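Local coordinates for protein probable amidase (Thermus thermophilus, PDB 2DC0) that is probably an amidase, a homodimeric protein of the amidase family built around a large mixed beta-sheet flanked by helices, at residues G13-P17 with L18-E22; T323-D326 with Y327-A330; F400-E404 with G405-G409. All coordinates share one frame; numbering follows the deposited sequence.

Contact 1: G13-P17 with L18-E22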
loop_
_atom_site.group_PDB
_atom_site.type_symbol
_atom_site.label_atom_id
_atom_site.label_comp_id
_atom_site.label_asym_id
_atom_site.label_seq_id
_atom_site.Cartn_x
_atom_site.Cartn_y
_atom_site.Cartn_z
ATOM N N GLY A 13 15.561 -17.871 40.004
ATOM C CA GLY A 13 15.523 -17.349 41.357
ATOM C C GLY A 13 16.712 -16.502 41.766
ATOM O O GLY A 13 17.039 -16.433 42.949
ATOM N N ARG A 14 17.364 -15.853 40.806
ATOM C CA ARG A 14 18.514 -15.013 41.127
ATOM C C ARG A 14 18.089 -13.564 41.369
ATOM O O ARG A 14 18.902 -12.726 41.754
ATOM C CB ARG A 14 19.553 -15.069 40.003
ATOM C CG ARG A 14 20.132 -16.459 39.755
ATOM C CD ARG A 14 21.079 -16.452 38.564
ATOM N NE ARG A 14 21.582 -17.785 38.238
ATOM C CZ ARG A 14 22.392 -18.495 39.020
ATOM N NH1 ARG A 14 22.797 -18.004 40.185
ATOM N NH2 ARG A 14 22.802 -19.698 38.634
ATOM N N THR A 15 16.814 -13.273 41.136
ATOM C CA THR A 15 16.288 -11.927 41.353
ATOM C C THR A 15 14.771 -12.004 41.488
ATOM O O THR A 15 14.187 -13.070 41.306
ATOM C CB THR A 15 16.654 -10.975 40.178
ATOM O OG1 THR A 15 16.444 -9.615 40.581
ATOM C CG2 THR A 15 15.778 -11.264 38.960
ATOM N N THR A 16 14.144 -10.874 41.808
ATOM C CA THR A 16 12.692 -10.802 41.956
ATOM C C THR A 16 12.152 -9.535 41.299
ATOM O O THR A 16 12.903 -8.601 41.024
ATOM C CB THR A 16 12.269 -10.758 43.442
ATOM O OG1 THR A 16 12.772 -9.558 44.044
ATOM C CG2 THR A 16 12.814 -11.969 44.195
ATOM N N PRO A 17 10.835 -9.487 41.045
ATOM C CA PRO A 17 10.208 -8.318 40.425
ATOM C C PRO A 17 10.487 -7.074 41.253
ATOM O O PRO A 17 10.724 -5.993 40.716
ATOM C CB PRO A 17 8.729 -8.686 40.421
ATOM C CG PRO A 17 8.768 -10.173 40.235
ATOM C CD PRO A 17 9.854 -10.574 41.209
ATOM N N LEU A 18 10.454 -7.237 42.570
ATOM C CA LEU A 18 10.710 -6.132 43.481
ATOM C C LEU A 18 12.126 -5.592 43.282
ATOM O O LEU A 18 12.333 -4.378 43.247
ATOM C CB LEU A 18 10.522 -6.598 44.926
ATOM C CG LEU A 18 10.721 -5.522 45.994
ATOM C CD1 LEU A 18 9.698 -4.411 45.806
ATOM C CD2 LEU A 18 10.588 -6.143 47.373
ATOM N N ALA A 19 13.096 -6.492 43.140
ATOM C CA ALA A 19 14.489 -6.089 42.940
ATOM C C ALA A 19 14.680 -5.417 41.581
ATOM O O ALA A 19 15.427 -4.446 41.460
ATOM C CB ALA A 19 15.418 -7.309 43.054
ATOM N N LEU A 20 14.020 -5.947 40.555
ATOM C CA LEU A 20 14.130 -5.360 39.225
ATOM C C LEU A 20 13.564 -3.941 39.249
ATOM O O LEU A 20 14.111 -3.040 38.615
ATOM C CB LEU A 20 13.383 -6.216 38.193
ATOM C CG LEU A 20 14.032 -7.575 37.883
ATOM C CD1 LEU A 20 13.146 -8.395 36.947
ATOM C CD2 LEU A 20 15.397 -7.340 37.255
ATOM N N LEU A 21 12.479 -3.739 39.996
ATOM C CA LEU A 21 11.872 -2.416 40.093
ATOM C C LEU A 21 12.806 -1.453 40.821
ATOM O O LEU A 21 13.053 -0.342 40.346
ATOM C CB LEU A 21 10.523 -2.471 40.824
ATOM C CG LEU A 21 9.814 -1.109 40.990
ATOM C CD1 LEU A 21 9.518 -0.509 39.624
ATOM C CD2 LEU A 21 8.523 -1.276 41.782
ATOM N N GLU A 22 13.325 -1.871 41.973
ATOM C CA GLU A 22 14.235 -1.014 42.725
ATOM C C GLU A 22 15.386 -0.545 41.851
ATOM O O GLU A 22 15.820 0.596 41.953
ATOM C CB GLU A 22 14.788 -1.746 43.953
ATOM C CG GLU A 22 13.766 -1.956 45.046
ATOM C CD GLU A 22 13.077 -0.662 45.447
ATOM O OE1 GLU A 22 13.785 0.308 45.794
ATOM O OE2 GLU A 22 11.828 -0.619 45.406
#
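Thr16 and Ala19 meet at the start of helix 17-30, where Thr16 OG1 accepts the backbone N-H of Ala19 over 3.2 Å between OG1 and N. The hydroxyl can do this because it sits between the backbone N and the carbonyl carbon (chi1 64°), which swings it over the first turn. The carbonyl of the same threonine serves that turn too: Leu20 N bonds to Thr16 O at 2.9 Å, and the next bond in the series runs from Leu21 N to Pro17 O, also 2.9 Å. Thr16 is therefore the N-cap, its side chain holding an amide that has no preceding turn to bond to. Pro17 follows in the first helical position, where its missing N-H costs no helical bond. Thr15 works from the flank: Thr15 OG1 lies 3.5 Å from Ala19 CB and 4.2 Å from Leu20 CG, and the side chains of Thr15 and Leu20 run nearly perpendicular. Thr16 N, buried here, finds no partner in the model. Further out, Thr53 of helix 42-57 packs on Thr16 and Pro17, while Leu10 of helix 3-11 touches both Thr15 and Leu20. Upstream, Gly13 ends helix 3-11 in a Schellman motif, and its positive phi (67°) turns the chain out of that helix toward the cap.

Contact 2: T323-D326 with Y327-A330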
loop_
_atom_site.group_PDB
_atom_site.type_symbol
_atom_site.label_atom_id
_atom_site.label_comp_id
_atom_site.label_asym_id
_atom_site.label_seq_id
_atom_site.Cartn_x
_atom_site.Cartn_y
_atom_site.Cartn_z
ATOM N N THR A 323 -6.693 21.410 2.361
ATOM C CA THR A 323 -8.087 21.023 2.167
ATOM C C THR A 323 -8.217 19.532 1.890
ATOM O O THR A 323 -7.217 18.835 1.757
ATOM C CB THR A 323 -8.684 21.762 0.974
ATOM O OG1 THR A 323 -7.981 21.368 -0.211
ATOM C CG2 THR A 323 -8.543 23.265 1.164
ATOM N N GLU A 324 -9.453 19.051 1.792
ATOM C CA GLU A 324 -9.683 17.646 1.514
ATOM C C GLU A 324 -9.143 17.291 0.127
ATOM O O GLU A 324 -8.827 16.129 -0.147
ATOM C CB GLU A 324 -11.177 17.304 1.657
ATOM C CG GLU A 324 -12.136 18.014 0.704
ATOM C CD GLU A 324 -12.100 17.423 -0.690
ATOM O OE1 GLU A 324 -12.221 16.183 -0.811
ATOM O OE2 GLU A 324 -11.958 18.195 -1.659
ATOM N N LYS A 325 -9.024 18.291 -0.745
ATOM C CA LYS A 325 -8.472 18.065 -2.083
ATOM C C LYS A 325 -6.978 17.764 -1.941
ATOM O O LYS A 325 -6.457 16.855 -2.586
ATOM C CB LYS A 325 -8.669 19.300 -2.976
ATOM C CG LYS A 325 -7.947 19.235 -4.332
ATOM C CD LYS A 325 -8.457 18.086 -5.196
ATOM C CE LYS A 325 -7.887 18.131 -6.618
ATOM N NZ LYS A 325 -6.407 17.923 -6.674
ATOM N N ASP A 326 -6.291 18.528 -1.094
ATOM C CA ASP A 326 -4.863 18.306 -0.878
ATOM C C ASP A 326 -4.663 16.905 -0.307
ATOM O O ASP A 326 -3.703 16.217 -0.644
ATOM C CB ASP A 326 -4.284 19.340 0.098
ATOM C CG ASP A 326 -4.289 20.746 -0.466
ATOM O OD1 ASP A 326 -3.774 20.942 -1.589
ATOM O OD2 ASP A 326 -4.801 21.663 0.214
ATOM N N TYR A 327 -5.579 16.492 0.560
ATOM C CA TYR A 327 -5.506 15.182 1.179
ATOM C C TYR A 327 -5.705 14.088 0.128
ATOM O O TYR A 327 -4.963 13.108 0.102
ATOM C CB TYR A 327 -6.552 15.077 2.294
ATOM C CG TYR A 327 -6.542 13.766 3.043
ATOM C CD1 TYR A 327 -5.389 13.302 3.675
ATOM C CD2 TYR A 327 -7.696 12.992 3.126
ATOM C CE1 TYR A 327 -5.387 12.089 4.374
ATOM C CE2 TYR A 327 -7.704 11.789 3.819
ATOM C CZ TYR A 327 -6.551 11.343 4.439
ATOM O OH TYR A 327 -6.572 10.145 5.122
ATOM N N ARG A 328 -6.692 14.256 -0.748
ATOM C CA ARG A 328 -6.930 13.266 -1.798
ATOM C C ARG A 328 -5.685 13.105 -2.669
ATOM O O ARG A 328 -5.332 11.987 -3.055
ATOM C CB ARG A 328 -8.124 13.671 -2.671
ATOM C CG ARG A 328 -9.480 13.392 -2.031
ATOM C CD ARG A 328 -10.619 13.619 -3.015
ATOM N NE ARG A 328 -10.989 15.028 -3.129
ATOM C CZ ARG A 328 -10.796 15.779 -4.209
ATOM N NH1 ARG A 328 -10.225 15.269 -5.294
ATOM N NH2 ARG A 328 -11.193 17.041 -4.211
ATOM N N ASP A 329 -5.025 14.224 -2.974
ATOM C CA ASP A 329 -3.808 14.201 -3.789
ATOM C C ASP A 329 -2.693 13.474 -3.043
ATOM O O ASP A 329 -1.962 12.660 -3.623
ATOM C CB ASP A 329 -3.340 15.625 -4.122
ATOM C CG ASP A 329 -4.252 16.329 -5.115
ATOM O OD1 ASP A 329 -5.021 15.641 -5.813
ATOM O OD2 ASP A 329 -4.185 17.574 -5.205
ATOM N N ALA A 330 -2.561 13.776 -1.753
ATOM C CA ALA A 330 -1.541 13.138 -0.929
ATOM C C ALA A 330 -1.788 11.633 -0.896
ATOM O O ALA A 330 -0.854 10.843 -1.011
ATOM C CB ALA A 330 -1.576 13.713 0.490
#
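Arg328 reaches back obliquely across Glu324, one helical turn earlier, and its side chain is touched almost from root to tip. Arg328 CB rests 3.6 Å from the carbonyl oxygen Glu324 O, and Arg328 CG comes closer to that same oxygen, at 3.4 Å. Beyond CD, which passes the carboxylate oxygen Glu324 OE1, the chain bends at chi3 (-82°) and brings the guanidinium side-on to the acid. Arg328 NE then donates to Glu324 OE1 at 2.9 Å in an almost straight bond (177° at the hydrogen), while Arg328 NH2 reaches the syn lone pair of Glu324 OE2, again at 2.9 Å. With both partners near the guanidinium plane and the two flat groups only 28° apart, the paired bonds hold the arginine against rotation. Lys325 crosses it at about a right angle: its CA sits over one guanidinium face, offset toward the rim, and Lys325 CD is 3.4 Å from Arg328 CZ. The lysine's own charge goes onward, Lys325 NZ meeting Asp329 OD2 at 2.7 Å in a salt bridge, with a weaker bond to OD1. The second subunit adds to both acids, Tyr291 of that subunit bonding Glu324 OE1 and its Arg201 pairing with Asp329 OD1. The ring of Tyr327 leads away from the 323-326 turn, its hydroxyl bonded to Glu292 and its ring meeting Tyr327 of the second subunit nearly at a right angle. At the helix start, Thr323 N donates to Asp326 OD2 at 2.9 Å, Thr323 OG1 also donates to that oxygen, and Lys325 N gives a weak bond to Thr323 OG1. This is a capping box opening helix 324-345, followed by two i to i+4 salt bridges, with the salt-bridged side chains and Tyr327 facing the second subunit.

Contact 3: F400-E404 with G405-G409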
loop_
_atom_site.group_PDB
_atom_site.type_symbol
_atom_site.label_atom_id
_atom_site.label_comp_id
_atom_site.label_asym_id
_atom_site.label_seq_id
_atom_site.Cartn_x
_atom_site.Cartn_y
_atom_site.Cartn_z
ATOM N N PHE A 400 24.909 0.979 14.938
ATOM C CA PHE A 400 25.917 0.416 14.054
ATOM C C PHE A 400 27.201 1.243 14.022
ATOM O O PHE A 400 28.233 0.767 13.555
ATOM C CB PHE A 400 25.342 0.246 12.635
ATOM C CG PHE A 400 25.604 1.411 11.711
ATOM C CD1 PHE A 400 26.681 1.390 10.827
ATOM C CD2 PHE A 400 24.753 2.512 11.700
ATOM C CE1 PHE A 400 26.902 2.447 9.942
ATOM C CE2 PHE A 400 24.963 3.573 10.821
ATOM C CZ PHE A 400 26.037 3.540 9.939
ATOM N N ALA A 401 27.146 2.472 14.525
ATOM C CA ALA A 401 28.336 3.319 14.523
ATOM C C ALA A 401 28.304 4.418 15.585
ATOM O O ALA A 401 27.308 4.593 16.294
ATOM C CB ALA A 401 28.522 3.938 13.137
ATOM N N LYS A 402 29.412 5.149 15.677
ATOM C CA LYS A 402 29.579 6.246 16.631
ATOM C C LYS A 402 30.214 7.439 15.919
ATOM O O LYS A 402 31.179 7.281 15.176
ATOM C CB LYS A 402 30.516 5.835 17.773
ATOM C CG LYS A 402 30.057 4.668 18.622
ATOM C CD LYS A 402 28.981 5.077 19.612
ATOM C CE LYS A 402 28.702 3.954 20.607
ATOM N NZ LYS A 402 27.628 4.302 21.585
ATOM N N VAL A 403 29.668 8.629 16.149
ATOM C CA VAL A 403 30.194 9.854 15.557
ATOM C C VAL A 403 30.142 10.903 16.665
ATOM O O VAL A 403 29.106 11.087 17.309
ATOM C CB VAL A 403 29.344 10.308 14.333
ATOM C CG1 VAL A 403 29.831 11.659 13.814
ATOM C CG2 VAL A 403 29.446 9.270 13.224
ATOM N N GLU A 404 31.266 11.573 16.901
ATOM C CA GLU A 404 31.350 12.576 17.958
ATOM C C GLU A 404 31.108 11.939 19.333
ATOM O O GLU A 404 30.542 12.566 20.229
ATOM C CB GLU A 404 30.347 13.709 17.704
ATOM C CG GLU A 404 30.778 14.661 16.585
ATOM C CD GLU A 404 29.693 15.648 16.183
ATOM O OE1 GLU A 404 28.850 16.000 17.033
ATOM O OE2 GLU A 404 29.693 16.089 15.014
ATOM N N GLY A 405 31.399 10.583 19.315
ATOM C CA GLY A 405 31.169 9.792 20.516
ATOM C C GLY A 405 29.692 9.529 20.749
ATOM O O GLY A 405 29.294 9.046 21.813
HETATM N N MSE A 406 28.826 9.951 19.550
HETATM C CA MSE A 406 27.376 9.734 19.741
HETATM C C MSE A 406 26.906 8.547 18.918
HETATM O O MSE A 406 27.491 8.225 17.884
HETATM C CB MSE A 406 26.615 10.992 19.327
HETATM C CG MSE A 406 26.940 12.194 20.194
HETATM SE SE MSE A 406 26.339 11.938 22.021
HETATM C CE MSE A 406 24.436 12.163 21.697
ATOM N N PRO A 407 25.846 7.867 19.381
ATOM C CA PRO A 407 25.286 6.704 18.685
ATOM C C PRO A 407 24.710 7.090 17.329
ATOM O O PRO A 407 24.160 8.181 17.164
ATOM C CB PRO A 407 24.183 6.224 19.635
ATOM C CG PRO A 407 24.652 6.690 20.979
ATOM C CD PRO A 407 25.189 8.063 20.683
ATOM N N VAL A 408 24.855 6.189 16.363
ATOM C CA VAL A 408 24.313 6.378 15.024
ATOM C C VAL A 408 23.628 5.063 14.680
ATOM O O VAL A 408 24.259 4.009 14.729
ATOM C CB VAL A 408 25.405 6.623 13.973
ATOM C CG1 VAL A 408 24.750 6.814 12.601
ATOM C CG2 VAL A 408 26.226 7.847 14.337
ATOM N N GLY A 409 22.347 5.117 14.335
ATOM C CA GLY A 409 21.633 3.892 14.025
ATOM C C GLY A 409 21.534 3.489 12.567
ATOM O O GLY A 409 21.741 4.301 11.660
HETATM O O HOH W 1 27.796 6.881 22.489
#
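Val408 stands at the apolar centre of the hairpin; with CG1 anti to the backbone N (chi1 -180°), its methyls spread apart, Val408 CG2 to 3.7 Å from Val403 CG2 and Val408 CG1 to 3.7 Å from Phe400 CE2. Ala401, its partner in an antiparallel hydrogen-bonded pair, brings CB to 4.2 Å from Val408 CB, and that methyl also covers one face of the Phe400 ring, over its centre. Helix 251-263 packs on this side, Val253 against Val408 and Ala256 against Ala401. Phe400 and Ala401 both face Val408 in a classic beta bulge: Val408 O takes two amides, Phe400 N at 3.1 Å and Ala401 N at 3.3 Å. Nearer the tip, Val403 N donates to Met406 O at 2.8 Å, and Glu404 and Gly405, both with positive phi, form the corners of a type I' turn. On the Lys402 and Pro407 side, a water ties Lys402 to the turn, accepting from Lys402 NZ and donating to Gly405 O, each at 2.7 Å. Glu404 forms a salt bridge with Arg142. The hairpin thus packs its apolar face, Val408 and Val403 buried, against helix 251-263 and keeps its charges for the turn and the opposite face.

In the fold
From the N terminus the chain first meets contact 1, which closes the short loop between helix 3-11 and helix 17-30 and rests that junction on helix 42-57. Some three hundred residues later, contact 2 opens helix 324-345, on the opposite side of the chain's centre from contact 1 and about 53 Å from it, centre to centre. Contact 3 comes last, closing the hairpin of strands 395-403 and 406-413, neighbours within the main mixed sheet. The three lie in series along the chain, neither nested nor crossed, and none touches another. Two are helix starts at the periphery, contact 2 reaching the second subunit, while contact 3 lies nearer the middle, about 17 Å from the chain's centre.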